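Local coordinates for peptidoglycan synthetase penicillin-binding protein 3 (PDB 4YE5) that probably binds penicillin and, as a member of the transpeptidase family, is likely to cross-link peptidoglycan outside the cell membrane, at residues A[249-254]-A[418-423]; A[298-303]-A[352-357]; A[280-285]-A[378-383]; A[63-66]-A[70-73]. All coordinates share one frame; numbering follows the deposited sequence.

Interaction 1: A[249-254]-A[418-423]; sequences DVQSGD and IANKGV
Val250 and Asn420 bring the two backbones to their nearest approach, CA to CA 6.1 Å, where the loop between strands 242-249 and 255-260 meets the chain leaving helix 408-419. Val250 does most of the touching. Its two methyls straddle the single methyl of Ala419, with Val250 CG1 and CG2 each 3.8 Å from Ala419 CB. Val250 CG1 also lies 3.6 Å from Ala419 O, at the point where the helix gives out. Asn420 is the first residue beyond helical geometry, and its CG, turned anti to the backbone N (chi1 -162°), carries the amide across toward the loop. There the amide carbon Asn420 CG comes within 3.7 Å of Val250 O, a packing contact rather than a hydrogen bond. Gln251 skirts the same group: its chain crosses that of Asn420 at about a right angle, with the two amide planes 32° apart and Gln251 CG 4.0 Å from Asn420 OD1. No hydrogen bond joins the segments, and each holds its own shape. In the loop, Asp249 OD2 is gripped from opposite faces of its carboxylate by Ser252 OG (2.7 Å) and by Ser252 N, the latter bond making an Asx motif, while Ser252 OG accepts from Asp254 N in an ST turn. On the other side, Asn420 to Val423 form a type I' turn. Outside the pair, Gln251 O accepts from Lys425 NZ. The contact thus ties the turn at the edge of the five-stranded transpeptidase sheet to the C-terminal end of helix 408-419, whose Ile418 packs against helices 290-299 and 455-470.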
loop_
_atom_site.group_PDB
_atom_site.type_symbol
_atom_site.label_atom_id
_atom_site.label_comp_id
_atom_site.label_asym_id
_atom_site.label_seq_id
_atom_site.Cartn_x
_atom_site.Cartn_y
_atom_site.Cartn_z
ATOM N N ASP A 249 -2.975 10.719 -8.099
ATOM C CA ASP A 249 -3.903 11.796 -8.473
ATOM C C ASP A 249 -3.388 13.143 -7.976
ATOM O O ASP A 249 -3.231 13.341 -6.767
ATOM C CB ASP A 249 -5.280 11.575 -7.853
ATOM C CG ASP A 249 -6.251 12.701 -8.203
ATOM O OD1 ASP A 249 -6.716 12.742 -9.361
ATOM O OD2 ASP A 249 -6.536 13.546 -7.333
ATOM N N VAL A 250 -3.155 14.071 -8.900
ATOM C CA VAL A 250 -2.517 15.345 -8.574
ATOM C C VAL A 250 -3.242 16.133 -7.495
ATOM O O VAL A 250 -2.630 16.586 -6.532
ATOM C CB VAL A 250 -2.353 16.229 -9.832
ATOM C CG1 VAL A 250 -1.980 17.672 -9.455
ATOM C CG2 VAL A 250 -1.281 15.638 -10.735
ATOM N N GLN A 251 -4.543 16.317 -7.642
ATOM C CA GLN A 251 -5.208 17.252 -6.742
ATOM C C GLN A 251 -5.449 16.704 -5.334
ATOM O O GLN A 251 -5.450 17.461 -4.372
ATOM C CB GLN A 251 -6.493 17.811 -7.366
ATOM C CG GLN A 251 -6.166 19.012 -8.275
ATOM C CD GLN A 251 -7.349 19.513 -9.075
ATOM O OE1 GLN A 251 -8.495 19.179 -8.787
ATOM N NE2 GLN A 251 -7.070 20.324 -10.093
ATOM N N SER A 252 -5.613 15.389 -5.207
ATOM C CA SER A 252 -5.942 14.807 -3.906
ATOM C C SER A 252 -4.755 14.159 -3.182
ATOM O O SER A 252 -4.771 14.037 -1.963
ATOM C CB SER A 252 -7.045 13.768 -4.070
ATOM O OG SER A 252 -6.514 12.638 -4.771
ATOM N N GLY A 253 -3.739 13.743 -3.930
ATOM C CA GLY A 253 -2.666 12.947 -3.367
ATOM C C GLY A 253 -3.017 11.477 -3.202
ATOM O O GLY A 253 -2.261 10.721 -2.594
ATOM N N ASP A 254 -4.158 11.061 -3.744
ATOM C CA ASP A 254 -4.570 9.652 -3.690
ATOM C C ASP A 254 -3.745 8.771 -4.599
ATOM O O ASP A 254 -3.420 9.158 -5.723
ATOM C CB ASP A 254 -6.025 9.487 -4.101
ATOM C CG ASP A 254 -6.987 9.959 -3.041
ATOM O OD1 ASP A 254 -6.523 10.303 -1.930
ATOM O OD2 ASP A 254 -8.208 9.962 -3.320
ATOM N N ILE A 418 5.016 20.356 -7.999
ATOM C CA ILE A 418 5.045 21.193 -9.205
ATOM C C ILE A 418 3.720 21.126 -9.984
ATOM O O ILE A 418 3.303 22.089 -10.635
ATOM C CB ILE A 418 6.186 20.756 -10.176
ATOM C CG1 ILE A 418 7.527 20.607 -9.440
ATOM C CG2 ILE A 418 6.289 21.694 -11.353
ATOM C CD1 ILE A 418 7.936 21.817 -8.610
ATOM N N ALA A 419 3.098 19.960 -9.967
ATOM C CA ALA A 419 1.811 19.753 -10.652
ATOM C C ALA A 419 0.651 20.409 -9.933
ATOM O O ALA A 419 -0.373 20.747 -10.551
ATOM C CB ALA A 419 1.542 18.223 -10.786
ATOM N N ASN A 420 0.786 20.543 -8.615
ATOM C CA ASN A 420 -0.313 20.975 -7.767
ATOM C C ASN A 420 -0.122 22.416 -7.254
ATOM O O ASN A 420 -0.413 22.726 -6.097
ATOM C CB ASN A 420 -0.480 19.999 -6.588
ATOM C CG ASN A 420 -1.829 20.125 -5.914
ATOM O OD1 ASN A 420 -2.823 20.408 -6.565
ATOM N ND2 ASN A 420 -1.868 19.921 -4.601
ATOM N N LYS A 421 0.403 23.280 -8.116
ATOM C CA LYS A 421 0.496 24.715 -7.825
ATOM C C LYS A 421 1.384 25.038 -6.624
ATOM O O LYS A 421 1.184 26.060 -5.964
ATOM C CB LYS A 421 -0.905 25.321 -7.640
ATOM C CG LYS A 421 -1.774 25.234 -8.903
ATOM C CD LYS A 421 -3.219 25.557 -8.621
ATOM C CE LYS A 421 -3.972 25.820 -9.913
ATOM N NZ LYS A 421 -5.408 26.086 -9.641
ATOM N N GLY A 422 2.347 24.163 -6.333
ATOM C CA GLY A 422 3.327 24.438 -5.288
ATOM C C GLY A 422 2.959 23.913 -3.915
ATOM O O GLY A 422 3.653 24.186 -2.926
ATOM N N VAL A 423 1.859 23.159 -3.855
ATOM C CA VAL A 423 1.324 22.653 -2.596
ATOM C C VAL A 423 1.613 21.149 -2.486
ATOM O O VAL A 423 1.421 20.392 -3.440
ATOM C CB VAL A 423 -0.197 22.914 -2.479
ATOM C CG1 VAL A 423 -0.798 22.194 -1.262
ATOM C CG2 VAL A 423 -0.484 24.428 -2.404
#

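Interaction 2: A[298-303]-A[352-357]; sequences LQLGLH and DKMTNE
Leu300 and Leu302 flank the glycine of a Schellman motif, the turn that closes the C-terminal end of helix 290-299, and both point toward the loop that leads into helix 356-365. Leu302 makes the tighter contact, pressing on the root of Met354, which is modelled as selenomethionine. Leu302 CD1 lies 3.6 Å from Met354 CB and 3.7 Å from Met354 CA, and it reaches Met354 CG at 3.8 Å. The two side chains cross at about a right angle, so one leucine methyl bears on the first atoms of the Met354 chain. Met354 then runs out extended, with CG anti to the backbone N (chi1 -160°), and this carries its terminal CE over to Leu300, where Met354 CE lies 4.0 Å from Leu300 CD1. One long side chain is thereby touched at its root by one leucine and at its end by the other.

In the turn itself, Gly301 takes a positive phi of 73°, and Gly301 N bonds back to Leu298 O at 2.9 Å. Lys353 joins at the edge: Lys353 CB is 4.3 Å from Leu302 CD2, but the rest of its chain leads away. On the facing segment, Thr355 occupies the N-cap position of helix 356-365, so the contact joins the end of one helix to the beginning of another. Phe362, from that second helix, touches both Leu300 and Met354 and extends the apolar patch. Met354 O accepts from Arg359 NE, and His303 meets Phe309 edge-to-face beyond the turn.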
loop_
_atom_site.group_PDB
_atom_site.type_symbol
_atom_site.label_atom_id
_atom_site.label_comp_id
_atom_site.label_asym_id
_atom_site.label_seq_id
_atom_site.Cartn_x
_atom_site.Cartn_y
_atom_site.Cartn_z
ATOM N N LEU A 298 14.667 29.525 -7.618
ATOM C CA LEU A 298 13.659 30.475 -8.078
ATOM C C LEU A 298 12.958 31.102 -6.884
ATOM O O LEU A 298 12.826 32.305 -6.817
ATOM C CB LEU A 298 12.634 29.797 -8.972
ATOM C CG LEU A 298 13.210 29.199 -10.261
ATOM C CD1 LEU A 298 12.098 28.475 -10.994
ATOM C CD2 LEU A 298 13.807 30.295 -11.145
ATOM N N GLN A 299 12.510 30.266 -5.948
ATOM C CA GLN A 299 11.792 30.736 -4.776
ATOM C C GLN A 299 12.574 31.794 -3.995
ATOM O O GLN A 299 11.994 32.781 -3.532
ATOM C CB GLN A 299 11.425 29.573 -3.858
ATOM C CG GLN A 299 10.629 29.982 -2.625
ATOM C CD GLN A 299 9.240 30.494 -2.979
ATOM O OE1 GLN A 299 8.636 30.050 -3.962
ATOM N NE2 GLN A 299 8.740 31.455 -2.198
ATOM N N LEU A 300 13.880 31.574 -3.858
ATOM C CA LEU A 300 14.749 32.442 -3.073
ATOM C C LEU A 300 15.155 33.663 -3.871
ATOM O O LEU A 300 15.797 34.569 -3.339
ATOM C CB LEU A 300 16.006 31.680 -2.638
ATOM C CG LEU A 300 15.786 30.549 -1.626
ATOM C CD1 LEU A 300 17.039 29.673 -1.502
ATOM C CD2 LEU A 300 15.385 31.141 -0.271
ATOM N N GLY A 301 14.801 33.674 -5.157
ATOM C CA GLY A 301 15.139 34.790 -6.025
ATOM C C GLY A 301 16.618 34.796 -6.374
ATOM O O GLY A 301 17.197 35.834 -6.695
ATOM N N LEU A 302 17.240 33.629 -6.301
ATOM C CA LEU A 302 18.656 33.518 -6.636
ATOM C C LEU A 302 18.840 33.652 -8.127
ATOM O O LEU A 302 19.798 34.254 -8.588
ATOM C CB LEU A 302 19.234 32.192 -6.140
ATOM C CG LEU A 302 19.306 32.102 -4.619
ATOM C CD1 LEU A 302 19.908 30.784 -4.205
ATOM C CD2 LEU A 302 20.111 33.289 -4.059
ATOM N N HIS A 303 17.906 33.090 -8.881
ATOM C CA HIS A 303 17.897 33.275 -10.325
ATOM C C HIS A 303 16.463 33.388 -10.810
ATOM O O HIS A 303 15.526 33.075 -10.067
ATOM C CB HIS A 303 18.622 32.116 -11.034
ATOM C CG HIS A 303 20.115 32.243 -11.012
ATOM N ND1 HIS A 303 20.789 33.218 -11.722
ATOM C CD2 HIS A 303 21.064 31.542 -10.348
ATOM C CE1 HIS A 303 22.086 33.107 -11.500
ATOM N NE2 HIS A 303 22.282 32.092 -10.673
ATOM N N ASP A 352 25.530 28.752 -7.115
ATOM C CA ASP A 352 26.700 29.351 -6.460
ATOM C C ASP A 352 26.378 30.035 -5.134
ATOM O O ASP A 352 27.081 29.829 -4.137
ATOM C CB ASP A 352 27.387 30.349 -7.408
ATOM C CG ASP A 352 28.611 31.014 -6.784
ATOM O OD1 ASP A 352 29.390 30.326 -6.083
ATOM O OD2 ASP A 352 28.802 32.230 -7.006
ATOM N N LYS A 353 25.312 30.838 -5.124
ATOM C CA LYS A 353 24.986 31.662 -3.959
ATOM C C LYS A 353 24.029 30.966 -2.984
ATOM O O LYS A 353 23.744 31.483 -1.904
ATOM C CB LYS A 353 24.397 33.010 -4.393
ATOM C CG LYS A 353 25.327 33.879 -5.236
ATOM C CD LYS A 353 26.539 34.302 -4.442
ATOM C CE LYS A 353 27.395 35.290 -5.218
ATOM N NZ LYS A 353 28.581 35.689 -4.423
HETATM N N MSE A 354 23.521 29.804 -3.369
HETATM C CA MSE A 354 22.636 29.045 -2.494
HETATM C C MSE A 354 23.431 28.407 -1.353
HETATM O O MSE A 354 24.289 27.560 -1.598
HETATM C CB MSE A 354 21.936 27.948 -3.296
HETATM C CG MSE A 354 20.671 27.421 -2.649
HETATM SE SE MSE A 354 19.750 26.186 -3.854
HETATM C CE MSE A 354 18.066 26.097 -2.884
ATOM N N THR A 355 23.137 28.798 -0.115
ATOM C CA THR A 355 23.875 28.282 1.036
ATOM C C THR A 355 23.499 26.842 1.304
ATOM O O THR A 355 22.429 26.399 0.891
ATOM C CB THR A 355 23.595 29.087 2.330
ATOM O OG1 THR A 355 22.248 28.852 2.765
ATOM C CG2 THR A 355 23.839 30.603 2.129
ATOM N N ASN A 356 24.388 26.121 1.992
ATOM C CA ASN A 356 24.120 24.758 2.460
ATOM C C ASN A 356 22.746 24.636 3.122
ATOM O O ASN A 356 21.990 23.705 2.848
ATOM C CB ASN A 356 25.188 24.325 3.479
ATOM C CG ASN A 356 26.473 23.827 2.825
ATOM O OD1 ASN A 356 26.641 23.906 1.612
ATOM N ND2 ASN A 356 27.386 23.306 3.643
ATOM N N GLU A 357 22.423 25.585 3.994
ATOM C CA GLU A 357 21.160 25.533 4.717
ATOM C C GLU A 357 19.969 25.639 3.768
ATOM O O GLU A 357 18.985 24.922 3.922
ATOM C CB GLU A 357 21.087 26.630 5.786
ATOM C CG GLU A 357 19.806 26.571 6.613
ATOM C CD GLU A 357 19.663 27.730 7.579
ATOM O OE1 GLU A 357 20.550 28.612 7.586
ATOM O OE2 GLU A 357 18.661 27.759 8.330
#

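Interaction 3: A[280-285]-A[378-383]; sequences SETFEP and GESEGV
Ser280 and Gly378 make the closest approach of this contact, while Thr282 and Ser380 supply its one meeting of side chains. Gly378, although exposed itself, sets its carbonyl O against the carbon atoms of Ser280: Gly378 O is 3.5 Å from Ser280 CB, and 3.6 Å from Ser280 CA in a CA-H...O contact.

Farther along, Thr282 CG2 lies beside the Ser380 side chain, 3.8 Å from Ser380 CB and 3.9 Å from Ser380 OG. The Ser380 hydroxyl is anti to its backbone N (chi1 170°), which swings it round so that Ser380 OG accepts from Gly382 N at 3.0 Å. That bond is nearly straight, 169° at the hydrogen, and makes an ST turn. The methyl therefore packs against a serine already engaged within its own segment.

Between these two places the contact is looser, and the chains are joined through water 1, which accepts from Ser380 N at 2.8 Å and gives a weak bond to Ser280 O at 3.1 Å.

The loop 280-285 runs on into helix 290-299, close to whose start lies an SxxK-like pattern that probably holds the catalytic serine, as in related transpeptidases. In the segment 280-285 itself, Phe283 packs on Leu411 of helix 408-419 and on strand 501-510, and Glu284 OE2 accepts from Gly403 N.

With no direct hydrogen bond across, the pairing rests on a methyl, a carbonyl near C-H groups and one shared water, which implies a join that could adjust more readily than one made of direct backbone bonds.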
loop_
_atom_site.group_PDB
_atom_site.type_symbol
_atom_site.label_atom_id
_atom_site.label_comp_id
_atom_site.label_asym_id
_atom_site.label_seq_id
_atom_site.Cartn_x
_atom_site.Cartn_y
_atom_site.Cartn_z
ATOM N N SER A 280 9.527 -0.677 -0.555
ATOM C CA SER A 280 10.798 -0.685 0.185
ATOM C C SER A 280 12.015 -0.071 -0.522
ATOM O O SER A 280 12.919 0.449 0.129
ATOM C CB SER A 280 11.155 -2.121 0.599
ATOM O OG SER A 280 11.200 -2.970 -0.535
ATOM N N GLU A 281 12.062 -0.151 -1.845
ATOM C CA GLU A 281 13.272 0.261 -2.560
ATOM C C GLU A 281 13.626 1.743 -2.343
ATOM O O GLU A 281 12.763 2.618 -2.453
ATOM C CB GLU A 281 13.107 -0.003 -4.063
ATOM C CG GLU A 281 14.433 -0.034 -4.805
ATOM C CD GLU A 281 15.211 -1.316 -4.519
ATOM O OE1 GLU A 281 14.588 -2.349 -4.215
ATOM O OE2 GLU A 281 16.442 -1.296 -4.593
ATOM N N THR A 282 14.889 2.034 -2.031
ATOM C CA THR A 282 15.333 3.421 -2.043
ATOM C C THR A 282 16.516 3.565 -2.993
ATOM O O THR A 282 17.219 2.604 -3.261
ATOM C CB THR A 282 15.733 3.941 -0.640
ATOM O OG1 THR A 282 16.859 3.201 -0.161
ATOM C CG2 THR A 282 14.568 3.801 0.355
ATOM N N PHE A 283 16.726 4.770 -3.507
ATOM C CA PHE A 283 17.732 5.003 -4.537
ATOM C C PHE A 283 17.948 6.500 -4.646
ATOM O O PHE A 283 17.073 7.292 -4.254
ATOM C CB PHE A 283 17.227 4.481 -5.891
ATOM C CG PHE A 283 15.803 4.911 -6.212
ATOM C CD1 PHE A 283 15.549 6.090 -6.882
ATOM C CD2 PHE A 283 14.721 4.138 -5.789
ATOM C CE1 PHE A 283 14.232 6.485 -7.163
ATOM C CE2 PHE A 283 13.406 4.515 -6.072
ATOM C CZ PHE A 283 13.157 5.685 -6.740
ATOM N N GLU A 284 19.094 6.891 -5.196
ATOM C CA GLU A 284 19.322 8.286 -5.527
ATOM C C GLU A 284 18.465 8.596 -6.721
ATOM O O GLU A 284 18.414 7.798 -7.667
ATOM C CB GLU A 284 20.802 8.552 -5.853
ATOM C CG GLU A 284 21.748 8.382 -4.662
ATOM C CD GLU A 284 23.211 8.403 -5.100
ATOM O OE1 GLU A 284 23.606 7.536 -5.912
ATOM O OE2 GLU A 284 23.955 9.292 -4.647
ATOM N N PRO A 285 17.774 9.755 -6.695
ATOM C CA PRO A 285 16.874 10.097 -7.798
ATOM C C PRO A 285 17.609 10.632 -9.035
ATOM O O PRO A 285 16.981 10.732 -10.081
ATOM C CB PRO A 285 15.981 11.187 -7.192
ATOM C CG PRO A 285 16.886 11.882 -6.202
ATOM C CD PRO A 285 17.733 10.754 -5.609
ATOM N N GLY A 378 7.542 -1.823 6.018
ATOM C CA GLY A 378 8.744 -2.012 5.221
ATOM C C GLY A 378 9.158 -0.765 4.453
ATOM O O GLY A 378 10.140 -0.771 3.717
ATOM N N GLU A 379 8.398 0.305 4.631
ATOM C CA GLU A 379 8.689 1.583 4.006
ATOM C C GLU A 379 9.848 2.281 4.727
ATOM O O GLU A 379 9.861 2.343 5.949
ATOM C CB GLU A 379 7.445 2.470 4.087
ATOM C CG GLU A 379 7.612 3.828 3.452
ATOM C CD GLU A 379 6.415 4.748 3.697
ATOM O OE1 GLU A 379 5.331 4.270 4.107
ATOM O OE2 GLU A 379 6.573 5.965 3.495
ATOM N N SER A 380 10.804 2.821 3.977
ATOM C CA SER A 380 11.923 3.568 4.577
ATOM C C SER A 380 11.667 5.078 4.535
ATOM O O SER A 380 10.873 5.552 3.726
ATOM C CB SER A 380 13.223 3.257 3.824
ATOM O OG SER A 380 14.265 4.121 4.233
ATOM N N GLU A 381 12.352 5.845 5.378
ATOM C CA GLU A 381 12.239 7.300 5.293
ATOM C C GLU A 381 13.227 7.880 4.285
ATOM O O GLU A 381 13.197 9.074 4.005
ATOM C CB GLU A 381 12.425 7.967 6.665
ATOM C CG GLU A 381 11.347 7.586 7.667
ATOM C CD GLU A 381 11.564 8.216 9.029
ATOM O OE1 GLU A 381 12.688 8.693 9.300
ATOM O OE2 GLU A 381 10.601 8.239 9.825
ATOM N N GLY A 382 14.104 7.040 3.748
ATOM C CA GLY A 382 15.145 7.513 2.850
ATOM C C GLY A 382 16.238 8.200 3.643
ATOM O O GLY A 382 16.161 8.303 4.864
ATOM N N VAL A 383 17.261 8.693 2.957
ATOM C CA VAL A 383 18.387 9.304 3.652
ATOM C C VAL A 383 18.680 10.682 3.090
ATOM O O VAL A 383 18.863 10.839 1.894
ATOM C CB VAL A 383 19.663 8.429 3.546
ATOM C CG1 VAL A 383 20.846 9.127 4.203
ATOM C CG2 VAL A 383 19.432 7.069 4.190
HETATM O O HOH W 1 11.007 2.694 1.197
#

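Interaction 4: A[63-66]-A[70-73]; sequences IPTT and QTGS
Thr65 and Thr71 meet through methyls set by their first torsions: CG2 of Thr65 is anti to its own backbone N (chi1 -66°, measured to OG1), whereas in Thr71 (chi1 58°) CG2 is anti to the carbonyl carbon. Both lie in an irregular loop between helices 56-61 and 87-99, in the region matching the penicillin-binding protein dimerisation family, and a disulfide between Cys67 and Cys75 pins this loop together. Segment 70-73 lies within the disulfide-closed ring, and 63-66 runs up to it. The nearest CA atoms, those of Thr66 and Thr71, stay 7.9 Å apart, and the contact is made by the side chains of Thr65 and Thr71 and the carbonyl O of Thr66.

The two threonine side chains run alongside, pointing opposite ways, with Thr65 CG2 and Thr71 CG2 3.8 Å apart. Thr71 is the residue most covered here, its CB pointing toward the other segment, while the CB of Thr66 points away. No hydrogen bond crosses between the segments. The hydroxyl of Thr71 has its main partner just outside them, accepting from Thr68 N, and Thr68 OG1 in turn accepts from Gln70 N, so the bend leading to Thr71 is held by threonine hydroxyls. Thr65 also rests on Cys75, one of the two disulfide cysteines, and its N bonds to His76 ND1.

This is a small surface contact, and Thr65, Thr66 and Thr71 all touch a neighbouring molecule in the crystal, which may influence their conformation. Thr66 O sits 3.6 Å from Thr71 OG1 and also 3.6 Å from Thr71 CG2.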
loop_
_atom_site.group_PDB
_atom_site.type_symbol
_atom_site.label_atom_id
_atom_site.label_comp_id
_atom_site.label_asym_id
_atom_site.label_seq_id
_atom_site.Cartn_x
_atom_site.Cartn_y
_atom_site.Cartn_z
ATOM N N ILE A 63 -26.588 -33.233 32.478
ATOM C CA ILE A 63 -27.878 -33.860 32.756
ATOM C C ILE A 63 -28.971 -33.065 32.045
ATOM O O ILE A 63 -29.184 -31.907 32.377
ATOM C CB ILE A 63 -28.203 -33.881 34.271
ATOM C CG1 ILE A 63 -27.098 -34.600 35.046
ATOM C CG2 ILE A 63 -29.555 -34.566 34.525
ATOM C CD1 ILE A 63 -27.250 -34.507 36.546
ATOM N N PRO A 64 -29.648 -33.676 31.052
ATOM C CA PRO A 64 -30.626 -32.904 30.268
ATOM C C PRO A 64 -31.870 -32.557 31.096
ATOM O O PRO A 64 -32.317 -33.331 31.935
ATOM C CB PRO A 64 -31.003 -33.855 29.121
ATOM C CG PRO A 64 -30.772 -35.252 29.726
ATOM C CD PRO A 64 -29.545 -35.079 30.599
ATOM N N THR A 65 -32.409 -31.375 30.828
ATOM C CA THR A 65 -33.587 -30.869 31.509
ATOM C C THR A 65 -34.856 -31.321 30.798
ATOM O O THR A 65 -34.991 -31.157 29.589
ATOM C CB THR A 65 -33.538 -29.329 31.543
ATOM O OG1 THR A 65 -32.430 -28.923 32.361
ATOM C CG2 THR A 65 -34.839 -28.741 32.110
ATOM N N THR A 66 -35.777 -31.891 31.564
ATOM C CA THR A 66 -37.054 -32.351 31.037
ATOM C C THR A 66 -37.982 -31.161 30.778
ATOM O O THR A 66 -38.115 -30.263 31.626
ATOM C CB THR A 66 -37.700 -33.360 31.997
ATOM O OG1 THR A 66 -36.844 -34.510 32.119
ATOM C CG2 THR A 66 -39.062 -33.805 31.483
ATOM N N GLN A 70 -43.069 -25.704 33.538
ATOM C CA GLN A 70 -42.193 -24.771 34.256
ATOM C C GLN A 70 -40.971 -24.301 33.468
ATOM O O GLN A 70 -40.448 -23.205 33.692
ATOM C CB GLN A 70 -41.747 -25.385 35.573
ATOM C CG GLN A 70 -42.869 -25.657 36.547
ATOM C CD GLN A 70 -42.354 -25.628 37.980
ATOM O OE1 GLN A 70 -41.672 -24.674 38.374
ATOM N NE2 GLN A 70 -42.644 -26.677 38.749
ATOM N N THR A 71 -40.491 -25.132 32.554
ATOM C CA THR A 71 -39.263 -24.809 31.823
ATOM C C THR A 71 -39.504 -24.029 30.525
ATOM O O THR A 71 -38.590 -23.375 29.991
ATOM C CB THR A 71 -38.467 -26.097 31.505
ATOM O OG1 THR A 71 -39.289 -26.986 30.745
ATOM C CG2 THR A 71 -38.071 -26.827 32.796
ATOM N N GLY A 72 -40.730 -24.082 30.014
ATOM C CA GLY A 72 -40.969 -23.569 28.676
ATOM C C GLY A 72 -40.037 -24.292 27.712
ATOM O O GLY A 72 -40.008 -25.522 27.672
ATOM N N SER A 73 -39.230 -23.527 26.988
ATOM C CA SER A 73 -38.328 -24.082 25.992
ATOM C C SER A 73 -36.918 -24.145 26.556
ATOM O O SER A 73 -35.969 -24.453 25.840
ATOM C CB SER A 73 -38.357 -23.231 24.707
ATOM O OG SER A 73 -37.570 -22.047 24.825
#

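In the fold
Interaction 4 comes first along the chain and stands apart, in the region of the dimerisation family, its centre 67 to 88 Å from the centres of the others. The remaining three belong to the transpeptidase domain and follow a nested order: 298-303/352-357 lies between the segments of 280-285/378-383, which in turn lies between those of 249-254/418-423. Their centres are 21 to 27 Å apart and none touches another. Helix 290-299 relates them: 280-285 leads to its start, interaction 2 closes its end, and Ile418 of interaction 1 packs on it. All three thus have some link to this helix, by packing or by chain connection, remote from the loop at the molecule's other end.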